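Local coordinates for long form salivary protein D7L (Phlebotomus duboscqi, PDB 6MT7) that binds and sequesters cysteinyl leukotrienes and a thromboxane A2 analogue, countering host responses and platelet aggregation while female sand flies take blood, at residues A[2-6]-A[52-56]; A[15-19]-A[31-35]; A[71-77]-A[111-117]. Residues are numbered along the deposited sequence.

In the fold
All three contacts lie in roughly the N-terminal half, around the ligand pocket, of a largely helical PBP/GOBP-family protein. Contact 1 opens first along the sequence and brackets contact 2, tying the extended N-terminal residues to the turn after helix 40-52; contact 2 joins helix 8-21 to the end of helix 28-32; contact 3 follows, packing helix 65-74 on helix 109-115. Centres are about 13 Å apart for contacts 1 and 3, and about 17 Å for contact 2 from either. H52 packs on C18, R6 N probably hydrogen-bonds Q71 OE1, and W34 meets R113. Contacts 2 and 3 line the cavity occupied by the Triton fragment, and contact 1 borders it through L53.

Contact 1: A[2-6]-A[52-56]; sequences WRYPR and HLGLY
W2 brings the six-membered end of its indole up to the backbone after helix 40-52: CH2 is 3.4 Å from H52 O, near the ring plane, and CZ3 3.4 Å from G54 N. Segment 2-6 is extended, with a cis peptide before P5; CA-CA distances are 6.8 Å (W2, G54) and 7.2 Å (R6, L53). G54 (phi 83°, psi 21°) makes a Schellman motif; glycine suits this positive phi, and a CB would clash with W2 CE3. Y4, chi1 m, donates its OH to G54 O at 2.6 Å, and CE1 rests 4.0 Å from L55 CD2. R6 coils back through three m rotamers, NH1 donating a hydrogen bond to R3 O (2.7 Å) and NH2 one to water 1 (2.9 Å), which donates to H52 O (2.8 Å). Q71 OE1 of helix 65-74 accepts from R6 N. L53 lines the ligand pocket of the odorant-binding-like fold. Carbonyls at and just beyond the helix end are met by the N-terminal arm: H52 O through water from R6, G54 O directly by Y4.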
loop_
_atom_site.group_PDB
_atom_site.type_symbol
_atom_site.label_atom_id
_atom_site.label_comp_id
_atom_site.label_asym_id
_atom_site.label_seq_id
_atom_site.Cartn_x
_atom_site.Cartn_y
_atom_site.Cartn_z
ATOM N N TRP A 2 8.549 -7.117 -3.427
ATOM C CA TRP A 2 7.733 -6.103 -4.065
ATOM C C TRP A 2 8.115 -5.924 -5.525
ATOM O O TRP A 2 9.287 -6.044 -5.899
ATOM C CB TRP A 2 7.850 -4.792 -3.295
ATOM C CG TRP A 2 7.022 -4.858 -2.059
ATOM C CD1 TRP A 2 7.064 -5.832 -1.094
ATOM C CD2 TRP A 2 5.991 -3.952 -1.668
ATOM N NE1 TRP A 2 6.135 -5.570 -0.117
ATOM C CE2 TRP A 2 5.464 -4.420 -0.444
ATOM C CE3 TRP A 2 5.468 -2.784 -2.223
ATOM C CZ2 TRP A 2 4.440 -3.758 0.228
ATOM C CZ3 TRP A 2 4.455 -2.132 -1.553
ATOM C CH2 TRP A 2 3.955 -2.614 -0.340
ATOM N N ARG A 3 7.109 -5.664 -6.352
ATOM C CA ARG A 3 7.283 -5.461 -7.779
ATOM C C ARG A 3 7.115 -3.991 -8.146
ATOM O O ARG A 3 6.332 -3.258 -7.537
ATOM C CB ARG A 3 6.295 -6.317 -8.567
ATOM C CG ARG A 3 6.571 -7.794 -8.374
ATOM C CD ARG A 3 5.576 -8.663 -9.093
ATOM N NE ARG A 3 5.734 -10.064 -8.716
ATOM C CZ ARG A 3 4.910 -11.029 -9.104
ATOM N NH1 ARG A 3 3.874 -10.737 -9.880
ATOM N NH2 ARG A 3 5.119 -12.279 -8.711
ATOM N N TYR A 4 7.882 -3.570 -9.141
ATOM C CA TYR A 4 7.928 -2.191 -9.596
ATOM C C TYR A 4 7.808 -2.181 -11.113
ATOM O O TYR A 4 8.269 -3.114 -11.780
ATOM C CB TYR A 4 9.232 -1.503 -9.147
ATOM C CG TYR A 4 9.445 -1.565 -7.641
ATOM C CD1 TYR A 4 8.865 -0.614 -6.796
ATOM C CD2 TYR A 4 10.193 -2.586 -7.062
ATOM C CE1 TYR A 4 9.041 -0.672 -5.428
ATOM C CE2 TYR A 4 10.374 -2.656 -5.692
ATOM C CZ TYR A 4 9.795 -1.696 -4.878
ATOM O OH TYR A 4 9.972 -1.766 -3.516
ATOM N N PRO A 5 7.142 -1.175 -11.683
ATOM C CA PRO A 5 6.489 -0.057 -10.985
ATOM C C PRO A 5 5.208 -0.466 -10.265
ATOM O O PRO A 5 4.731 -1.593 -10.419
ATOM C CB PRO A 5 6.170 0.918 -12.118
ATOM C CG PRO A 5 5.949 0.021 -13.314
ATOM C CD PRO A 5 6.948 -1.108 -13.142
ATOM N N ARG A 6 4.668 0.461 -9.484
ATOM C CA ARG A 6 3.417 0.233 -8.772
ATOM C C ARG A 6 2.241 0.545 -9.682
ATOM O O ARG A 6 2.263 1.525 -10.431
ATOM C CB ARG A 6 3.362 1.107 -7.517
ATOM C CG ARG A 6 4.606 1.022 -6.638
ATOM C CD ARG A 6 4.903 -0.399 -6.166
ATOM N NE ARG A 6 3.851 -0.916 -5.286
ATOM C CZ ARG A 6 3.630 -2.211 -5.077
ATOM N NH1 ARG A 6 4.376 -3.127 -5.697
ATOM N NH2 ARG A 6 2.660 -2.599 -4.243
ATOM N N HIS A 52 4.042 2.322 2.296
ATOM C CA HIS A 52 3.046 1.415 1.740
ATOM C C HIS A 52 3.089 1.345 0.219
ATOM O O HIS A 52 2.513 0.412 -0.361
ATOM C CB HIS A 52 1.652 1.815 2.234
ATOM C CG HIS A 52 1.393 1.391 3.647
ATOM N ND1 HIS A 52 2.075 1.928 4.717
ATOM C CD2 HIS A 52 0.564 0.448 4.162
ATOM C CE1 HIS A 52 1.669 1.348 5.833
ATOM N NE2 HIS A 52 0.746 0.451 5.523
ATOM N N LEU A 53 3.759 2.302 -0.436
ATOM C CA LEU A 53 4.052 2.197 -1.860
ATOM C C LEU A 53 5.235 1.285 -2.155
ATOM O O LEU A 53 5.490 0.994 -3.330
ATOM C CB LEU A 53 4.346 3.578 -2.447
ATOM C CG LEU A 53 3.158 4.533 -2.609
ATOM C CD1 LEU A 53 3.637 5.943 -2.914
ATOM C CD2 LEU A 53 2.226 4.032 -3.706
ATOM N N GLY A 54 5.971 0.851 -1.136
ATOM C CA GLY A 54 7.181 0.084 -1.366
ATOM C C GLY A 54 8.399 0.920 -1.662
ATOM O O GLY A 54 9.382 0.403 -2.212
ATOM N N LEU A 55 8.385 2.198 -1.280
ATOM C CA LEU A 55 9.434 3.128 -1.678
ATOM C C LEU A 55 10.261 3.631 -0.499
ATOM O O LEU A 55 11.046 4.570 -0.660
ATOM C CB LEU A 55 8.809 4.296 -2.441
ATOM C CG LEU A 55 8.129 3.823 -3.725
ATOM C CD1 LEU A 55 7.405 4.988 -4.381
ATOM C CD2 LEU A 55 9.180 3.217 -4.677
ATOM N N TYR A 56 10.118 3.022 0.677
ATOM C CA TYR A 56 10.925 3.380 1.838
ATOM C C TYR A 56 11.678 2.145 2.297
ATOM O O TYR A 56 11.068 1.119 2.617
ATOM C CB TYR A 56 10.064 3.944 2.971
ATOM C CG TYR A 56 10.859 4.343 4.199
ATOM C CD1 TYR A 56 11.776 5.392 4.155
ATOM C CD2 TYR A 56 10.682 3.681 5.406
ATOM C CE1 TYR A 56 12.509 5.762 5.285
ATOM C CE2 TYR A 56 11.406 4.054 6.549
ATOM C CZ TYR A 56 12.310 5.091 6.477
ATOM O OH TYR A 56 13.015 5.456 7.606
HETATM O O HOH W 1 1.510 -0.294 -2.844
#

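Contact 2: A[15-19]-A[31-35]; sequences FRTCQ and WYRWN. With TRT (fragment of triton X-100), chain C.
The ligand pocket of this odorant-binding-like fold takes one part of its wall from helix 8-21 and another from the end of helix 28-32, and the Triton fragment threads between them. Such a cavity illustrates how two segments can meet both directly and through a shared guest: the backbones stay apart, with the closest CA pair, Q19 and W31, at 8.6 Å, and no direct hydrogen bond joins them. Residues 15-19 are helical. Segment 31-35 leaves its helix through a Schellman motif, W34 at phi 61° and psi 43° as the C-prime residue, with W34 N hydrogen-bonded to W31 O at 2.9 Å.

F15 and W34, both chi1 m, form an offset edge-to-face pair, the edge of W34 toward the face of F15, with ring centroids (six-membered ring of W34) 5.5 Å apart, planes at 75° and F15 CZ 3.7 Å from W34 CH2. The ligand passes over one face of each ring, at C19 for F15 and C16 for W34; Y32 likewise offers a face to C23. Q19 CG approaches the edge of W31 (CE3, 4.3 Å), a ring stacked on Y45. W31 and Y45 probably bind thromboxane A2, as in related proteins, and W34 probably binds leukotriene C4.

At the polar end, R16 NH1 donates to Q19 OE1 at 3.0 Å and to water 2 at 2.9 Å, which is also hydrogen-bonded to Y32 OH at 2.5 Å; R16 NE donates to T230 O. While the side-chain OE1 of Q19 accepts from R16, its NE2 faces the ligand and Y45 OH: Q19 NE2 donates to ether oxygen O21 of the fragment at 3.3 Å.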
loop_
_atom_site.group_PDB
_atom_site.type_symbol
_atom_site.label_atom_id
_atom_site.label_comp_id
_atom_site.label_asym_id
_atom_site.label_seq_id
_atom_site.Cartn_x
_atom_site.Cartn_y
_atom_site.Cartn_z
ATOM N N PHE A 15 -2.541 4.935 -0.581
ATOM C CA PHE A 15 -3.175 6.174 -0.128
ATOM C C PHE A 15 -4.310 5.884 0.847
ATOM O O PHE A 15 -4.400 6.481 1.928
ATOM C CB PHE A 15 -3.728 6.966 -1.313
ATOM C CG PHE A 15 -2.685 7.510 -2.235
ATOM C CD1 PHE A 15 -1.700 8.380 -1.777
ATOM C CD2 PHE A 15 -2.715 7.177 -3.581
ATOM C CE1 PHE A 15 -0.749 8.896 -2.654
ATOM C CE2 PHE A 15 -1.771 7.688 -4.458
ATOM C CZ PHE A 15 -0.788 8.537 -4.000
ATOM N N ARG A 16 -5.201 4.977 0.473
ATOM C CA ARG A 16 -6.405 4.772 1.268
ATOM C C ARG A 16 -6.082 4.141 2.614
ATOM O O ARG A 16 -6.635 4.544 3.646
ATOM C CB ARG A 16 -7.393 3.912 0.485
ATOM C CG ARG A 16 -7.919 4.584 -0.793
ATOM C CD ARG A 16 -8.977 5.657 -0.478
ATOM N NE ARG A 16 -10.131 5.086 0.215
ATOM C CZ ARG A 16 -10.634 5.570 1.351
ATOM N NH1 ARG A 16 -10.088 6.640 1.915
ATOM N NH2 ARG A 16 -11.683 4.986 1.924
ATOM N N THR A 17 -5.181 3.158 2.630
ATOM C CA THR A 17 -4.813 2.525 3.893
ATOM C C THR A 17 -4.203 3.538 4.851
ATOM O O THR A 17 -4.553 3.575 6.042
ATOM C CB THR A 17 -3.850 1.370 3.618
ATOM O OG1 THR A 17 -4.546 0.371 2.864
ATOM C CG2 THR A 17 -3.303 0.751 4.915
ATOM N N CYS A 18 -3.309 4.387 4.344
ATOM C CA CYS A 18 -2.695 5.391 5.202
ATOM C C CYS A 18 -3.698 6.441 5.670
ATOM O O CYS A 18 -3.574 6.948 6.792
ATOM C CB CYS A 18 -1.523 6.030 4.461
ATOM S SG CYS A 18 -0.215 4.794 4.286
ATOM N N GLN A 19 -4.674 6.794 4.826
ATOM C CA GLN A 19 -5.730 7.708 5.254
ATOM C C GLN A 19 -6.566 7.095 6.363
ATOM O O GLN A 19 -6.976 7.792 7.303
ATOM C CB GLN A 19 -6.620 8.067 4.073
ATOM C CG GLN A 19 -5.987 9.061 3.129
ATOM C CD GLN A 19 -6.702 9.097 1.797
ATOM O OE1 GLN A 19 -7.863 8.685 1.687
ATOM N NE2 GLN A 19 -6.009 9.575 0.771
ATOM N N TRP A 31 -5.453 16.554 2.401
ATOM C CA TRP A 31 -4.827 15.474 1.648
ATOM C C TRP A 31 -5.683 15.083 0.455
ATOM O O TRP A 31 -5.150 14.765 -0.613
ATOM C CB TRP A 31 -4.580 14.251 2.531
ATOM C CG TRP A 31 -3.902 14.534 3.830
ATOM C CD1 TRP A 31 -3.125 15.622 4.153
ATOM C CD2 TRP A 31 -3.924 13.696 4.988
ATOM N NE1 TRP A 31 -2.677 15.507 5.455
ATOM C CE2 TRP A 31 -3.159 14.337 5.988
ATOM C CE3 TRP A 31 -4.529 12.466 5.279
ATOM C CZ2 TRP A 31 -2.992 13.793 7.265
ATOM C CZ3 TRP A 31 -4.359 11.925 6.555
ATOM C CH2 TRP A 31 -3.590 12.580 7.521
ATOM N N TYR A 32 -7.011 15.112 0.612
ATOM C CA TYR A 32 -7.880 14.725 -0.496
ATOM C C TYR A 32 -7.671 15.609 -1.715
ATOM O O TYR A 32 -7.888 15.158 -2.846
ATOM C CB TYR A 32 -9.346 14.808 -0.092
ATOM C CG TYR A 32 -9.923 13.574 0.561
ATOM C CD1 TYR A 32 -9.206 12.830 1.477
ATOM C CD2 TYR A 32 -11.234 13.186 0.282
ATOM C CE1 TYR A 32 -9.778 11.704 2.093
ATOM C CE2 TYR A 32 -11.796 12.079 0.872
ATOM C CZ TYR A 32 -11.074 11.346 1.781
ATOM O OH TYR A 32 -11.663 10.242 2.365
ATOM N N ARG A 33 -7.300 16.875 -1.517
ATOM C CA ARG A 33 -7.034 17.756 -2.648
ATOM C C ARG A 33 -5.541 17.975 -2.854
ATOM O O ARG A 33 -5.132 19.020 -3.366
ATOM C CB ARG A 33 -7.783 19.089 -2.511
ATOM C CG ARG A 33 -7.561 19.908 -1.247
ATOM C CD ARG A 33 -8.435 21.161 -1.299
ATOM N NE ARG A 33 -8.512 21.861 -0.021
ATOM C CZ ARG A 33 -9.454 22.745 0.311
ATOM N NH1 ARG A 33 -10.430 23.058 -0.541
ATOM N NH2 ARG A 33 -9.420 23.321 1.503
ATOM N N TRP A 34 -4.728 16.982 -2.473
ATOM C CA TRP A 34 -3.299 16.944 -2.799
ATOM C C TRP A 34 -2.575 18.143 -2.200
ATOM O O TRP A 34 -1.735 18.779 -2.842
ATOM C CB TRP A 34 -3.089 16.846 -4.310
ATOM C CG TRP A 34 -3.565 15.509 -4.791
ATOM C CD1 TRP A 34 -4.848 15.156 -5.108
ATOM C CD2 TRP A 34 -2.776 14.333 -4.936
ATOM N NE1 TRP A 34 -4.893 13.831 -5.475
ATOM C CE2 TRP A 34 -3.635 13.301 -5.365
ATOM C CE3 TRP A 34 -1.420 14.050 -4.751
ATOM C CZ2 TRP A 34 -3.179 12.012 -5.624
ATOM C CZ3 TRP A 34 -0.971 12.765 -5.000
ATOM C CH2 TRP A 34 -1.849 11.762 -5.426
ATOM N N ASN A 35 -2.918 18.447 -0.954
ATOM C CA ASN A 35 -2.247 19.464 -0.157
ATOM C C ASN A 35 -1.765 18.792 1.118
ATOM O O ASN A 35 -2.546 18.105 1.782
ATOM C CB ASN A 35 -3.200 20.626 0.157
ATOM C CG ASN A 35 -2.561 21.685 1.024
ATOM O OD1 ASN A 35 -1.355 21.919 0.944
ATOM N ND2 ASN A 35 -3.363 22.338 1.860
HETATM C C25 TRT C . -11.936 9.219 -1.236
HETATM O O24 TRT C . -10.718 8.934 -1.918
HETATM C C23 TRT C . -9.693 9.898 -1.676
HETATM C C22 TRT C . -8.379 9.282 -2.141
HETATM O O21 TRT C . -7.304 10.222 -2.139
HETATM C C20 TRT C . -6.146 9.576 -2.656
HETATM C C19 TRT C . -5.035 10.593 -2.837
HETATM O O18 TRT C . -4.316 10.720 -1.614
HETATM C C17 TRT C . -4.131 12.087 -1.311
HETATM C C16 TRT C . -2.693 12.496 -1.556
HETATM O O15 TRT C . -1.859 12.115 -0.456
HETATM C C12 TRT C . -0.493 12.013 -0.653
HETATM C C13 TRT C . 0.131 12.747 -1.656
HETATM C C14 TRT C . 1.512 12.642 -1.856
HETATM C C11 TRT C . 0.266 11.171 0.149
HETATM C C10 TRT C . 1.640 11.069 -0.047
HETATM C C9 TRT C . 2.274 11.795 -1.046
HETATM C C6 TRT C . 3.756 11.649 -1.232
HETATM C C8 TRT C . 4.390 12.880 -0.595
HETATM C C7 TRT C . 4.251 10.429 -0.461
HETATM C C5 TRT C . 4.122 11.633 -2.733
HETATM C C1 TRT C . 3.839 10.431 -3.663
HETATM C C2 TRT C . 2.483 9.757 -3.485
HETATM C C4 TRT C . 3.902 10.951 -5.093
HETATM C C3 TRT C . 4.903 9.344 -3.584
HETATM O O HOH W 2 -10.156 8.827 3.753
#

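Contact 3: A[71-77]-A[111-117]; sequences QFNSRSV and DLRTAFY. With TRT (fragment of triton X-100), chain C.
Two helix ends, those of 65-74 and 109-115, pack closely beside the lipid pocket of the odorant-binding-like fold, and the fit shows how a small residue lets two backbones approach. The small side chain of A115 leaves a shallow hollow that the F72 ring fills: the two CA atoms are 5.6 Å apart, and A115 CB lies over one face of the ring, 4.3 Å from F72 CD1. F72 CZ reaches to 3.3 Å from L112 CD2. On another flank V77, beyond the Schellman motif at S76 (phi 57°, psi 43°), pushes CG2 to 3.7 Å from T114 CG2 and CG1 to 3.7 Å from D111 CG.

F116, the first residue past its helix, is sandwiched. Q71 (chi1 t, chi2 p) presses CG on one face in a CH-pi contact, 3.8 Å from the ring centroid, and the Triton fragment lies over the opposite face, at C3. L112 CD2 also touches the ligand, 3.6 Å from its C4, so F116 and L112 bring this interface up to the pocket wall.

Polar side chains of 71-77 reach the carbonyls at the end of helix 109-115. Q71 NE2 donates to A115 O at 3.0 Å, while Q71 OE1 accepts from R6 N. R75, folded by m rotamers at chi1 to chi3, brings its guanidinium flat onto the Y117 ring, centres 4.2 Å apart and planes at 12°; W126 meets Y117 edge-to-face. From that stacked position R75 grips one carbonyl twice, NE 3.2 Å and NH2 2.9 Å from T114 O.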
loop_
_atom_site.group_PDB
_atom_site.type_symbol
_atom_site.label_atom_id
_atom_site.label_comp_id
_atom_site.label_asym_id
_atom_site.label_seq_id
_atom_site.Cartn_x
_atom_site.Cartn_y
_atom_site.Cartn_z
ATOM N N GLN A 71 9.421 4.577 -11.461
ATOM C CA GLN A 71 8.012 4.906 -11.624
ATOM C C GLN A 71 7.833 5.982 -12.685
ATOM O O GLN A 71 6.975 5.866 -13.564
ATOM C CB GLN A 71 7.396 5.358 -10.298
ATOM C CG GLN A 71 5.866 5.480 -10.369
ATOM C CD GLN A 71 5.186 4.121 -10.219
ATOM O OE1 GLN A 71 5.794 3.167 -9.742
ATOM N NE2 GLN A 71 3.932 4.034 -10.621
ATOM N N PHE A 72 8.640 7.044 -12.617
ATOM C CA PHE A 72 8.535 8.101 -13.616
ATOM C C PHE A 72 8.842 7.563 -15.005
ATOM O O PHE A 72 8.092 7.797 -15.959
ATOM C CB PHE A 72 9.484 9.245 -13.271
ATOM C CG PHE A 72 8.964 10.165 -12.217
ATOM C CD1 PHE A 72 8.251 11.301 -12.565
ATOM C CD2 PHE A 72 9.206 9.913 -10.883
ATOM C CE1 PHE A 72 7.784 12.166 -11.588
ATOM C CE2 PHE A 72 8.730 10.769 -9.903
ATOM C CZ PHE A 72 8.023 11.893 -10.258
ATOM N N ASN A 73 9.941 6.821 -15.137
ATOM C CA ASN A 73 10.325 6.322 -16.454
ATOM C C ASN A 73 9.259 5.403 -17.035
ATOM O O ASN A 73 8.935 5.492 -18.226
ATOM C CB ASN A 73 11.669 5.596 -16.372
ATOM C CG ASN A 73 12.832 6.551 -16.175
ATOM O OD1 ASN A 73 12.778 7.708 -16.592
ATOM N ND2 ASN A 73 13.890 6.069 -15.539
ATOM N N SER A 74 8.694 4.520 -16.210
ATOM C CA SER A 74 7.726 3.562 -16.730
ATOM C C SER A 74 6.429 4.244 -17.154
ATOM O O SER A 74 5.729 3.749 -18.046
ATOM C CB SER A 74 7.445 2.484 -15.687
ATOM O OG SER A 74 6.719 3.036 -14.600
ATOM N N ARG A 75 6.104 5.380 -16.547
ATOM C CA ARG A 75 4.910 6.147 -16.869
ATOM C C ARG A 75 5.165 7.242 -17.901
ATOM O O ARG A 75 4.260 8.041 -18.170
ATOM C CB ARG A 75 4.335 6.768 -15.593
ATOM C CG ARG A 75 3.992 5.744 -14.511
ATOM C CD ARG A 75 2.622 5.139 -14.720
ATOM N NE ARG A 75 1.599 6.173 -14.739
ATOM C CZ ARG A 75 0.819 6.441 -15.781
ATOM N NH1 ARG A 75 0.925 5.740 -16.905
ATOM N NH2 ARG A 75 -0.073 7.418 -15.697
ATOM N N SER A 76 6.374 7.304 -18.471
ATOM C CA SER A 76 6.754 8.327 -19.453
ATOM C C SER A 76 6.579 9.744 -18.907
ATOM O O SER A 76 6.086 10.635 -19.604
ATOM C CB SER A 76 5.985 8.160 -20.769
ATOM O OG SER A 76 6.081 6.837 -21.278
ATOM N N VAL A 77 6.985 9.958 -17.656
ATOM C CA VAL A 77 7.023 11.278 -17.034
ATOM C C VAL A 77 8.481 11.656 -16.818
ATOM O O VAL A 77 9.270 10.849 -16.308
ATOM C CB VAL A 77 6.259 11.312 -15.696
ATOM C CG1 VAL A 77 6.216 12.733 -15.150
ATOM C CG2 VAL A 77 4.847 10.757 -15.853
ATOM N N ASP A 111 2.903 16.086 -12.071
ATOM C CA ASP A 111 3.692 14.968 -12.594
ATOM C C ASP A 111 3.680 13.784 -11.636
ATOM O O ASP A 111 3.678 12.626 -12.068
ATOM C CB ASP A 111 5.139 15.392 -12.843
ATOM C CG ASP A 111 5.323 16.139 -14.150
ATOM O OD1 ASP A 111 4.428 16.103 -15.021
ATOM O OD2 ASP A 111 6.382 16.770 -14.302
ATOM N N LEU A 112 3.703 14.053 -10.331
ATOM C CA LEU A 112 3.612 12.965 -9.363
ATOM C C LEU A 112 2.245 12.296 -9.416
ATOM O O LEU A 112 2.148 11.068 -9.335
ATOM C CB LEU A 112 3.903 13.489 -7.958
ATOM C CG LEU A 112 5.395 13.720 -7.688
ATOM C CD1 LEU A 112 5.560 14.516 -6.396
ATOM C CD2 LEU A 112 6.116 12.385 -7.598
ATOM N N ARG A 113 1.175 13.087 -9.553
ATOM C CA ARG A 113 -0.144 12.485 -9.705
ATOM C C ARG A 113 -0.213 11.637 -10.971
ATOM O O ARG A 113 -0.803 10.546 -10.968
ATOM C CB ARG A 113 -1.222 13.575 -9.699
ATOM C CG ARG A 113 -1.317 14.269 -8.344
ATOM C CD ARG A 113 -2.421 15.325 -8.315
ATOM N NE ARG A 113 -3.726 14.721 -8.549
ATOM C CZ ARG A 113 -4.854 15.408 -8.636
ATOM N NH1 ARG A 113 -4.825 16.724 -8.506
ATOM N NH2 ARG A 113 -6.006 14.782 -8.847
ATOM N N THR A 114 0.420 12.097 -12.054
ATOM C CA THR A 114 0.461 11.283 -13.269
ATOM C C THR A 114 1.198 9.969 -13.021
ATOM O O THR A 114 0.714 8.889 -13.374
ATOM C CB THR A 114 1.135 12.051 -14.409
ATOM O OG1 THR A 114 0.407 13.258 -14.701
ATOM C CG2 THR A 114 1.197 11.177 -15.668
ATOM N N ALA A 115 2.386 10.048 -12.421
ATOM C CA ALA A 115 3.208 8.855 -12.247
ATOM C C ALA A 115 2.578 7.851 -11.291
ATOM O O ALA A 115 2.760 6.639 -11.461
ATOM C CB ALA A 115 4.597 9.251 -11.759
ATOM N N PHE A 116 1.811 8.320 -10.307
ATOM C CA PHE A 116 1.258 7.441 -9.288
ATOM C C PHE A 116 -0.252 7.298 -9.398
ATOM O O PHE A 116 -0.906 6.947 -8.409
ATOM C CB PHE A 116 1.670 7.926 -7.897
ATOM C CG PHE A 116 3.125 7.683 -7.607
ATOM C CD1 PHE A 116 3.544 6.478 -7.057
ATOM C CD2 PHE A 116 4.079 8.625 -7.963
ATOM C CE1 PHE A 116 4.889 6.237 -6.823
ATOM C CE2 PHE A 116 5.422 8.391 -7.731
ATOM C CZ PHE A 116 5.825 7.201 -7.160
ATOM N N TYR A 117 -0.805 7.548 -10.588
ATOM C CA TYR A 117 -2.224 7.319 -10.885
ATOM C C TYR A 117 -3.133 8.094 -9.938
ATOM O O TYR A 117 -4.197 7.611 -9.548
ATOM C CB TYR A 117 -2.566 5.826 -10.843
ATOM C CG TYR A 117 -1.771 4.983 -11.823
ATOM C CD1 TYR A 117 -2.114 4.942 -13.167
ATOM C CD2 TYR A 117 -0.687 4.235 -11.401
ATOM C CE1 TYR A 117 -1.392 4.173 -14.062
ATOM C CE2 TYR A 117 0.041 3.466 -12.284
ATOM C CZ TYR A 117 -0.323 3.430 -13.611
ATOM O OH TYR A 117 0.413 2.662 -14.486
HETATM C C25 TRT C . -11.936 9.219 -1.236
HETATM O O24 TRT C . -10.718 8.934 -1.918
HETATM C C23 TRT C . -9.693 9.898 -1.676
HETATM C C22 TRT C . -8.379 9.282 -2.141
HETATM O O21 TRT C . -7.304 10.222 -2.139
HETATM C C20 TRT C . -6.146 9.576 -2.656
HETATM C C19 TRT C . -5.035 10.593 -2.837
HETATM O O18 TRT C . -4.316 10.720 -1.614
HETATM C C17 TRT C . -4.131 12.087 -1.311
HETATM C C16 TRT C . -2.693 12.496 -1.556
HETATM O O15 TRT C . -1.859 12.115 -0.456
HETATM C C12 TRT C . -0.493 12.013 -0.653
HETATM C C13 TRT C . 0.131 12.747 -1.656
HETATM C C14 TRT C . 1.512 12.642 -1.856
HETATM C C11 TRT C . 0.266 11.171 0.149
HETATM C C10 TRT C . 1.640 11.069 -0.047
HETATM C C9 TRT C . 2.274 11.795 -1.046
HETATM C C6 TRT C . 3.756 11.649 -1.232
HETATM C C8 TRT C . 4.390 12.880 -0.595
HETATM C C7 TRT C . 4.251 10.429 -0.461
HETATM C C5 TRT C . 4.122 11.633 -2.733
HETATM C C1 TRT C . 3.839 10.431 -3.663
HETATM C C2 TRT C . 2.483 9.757 -3.485
HETATM C C4 TRT C . 3.902 10.951 -5.093
HETATM C C3 TRT C . 4.903 9.344 -3.584
#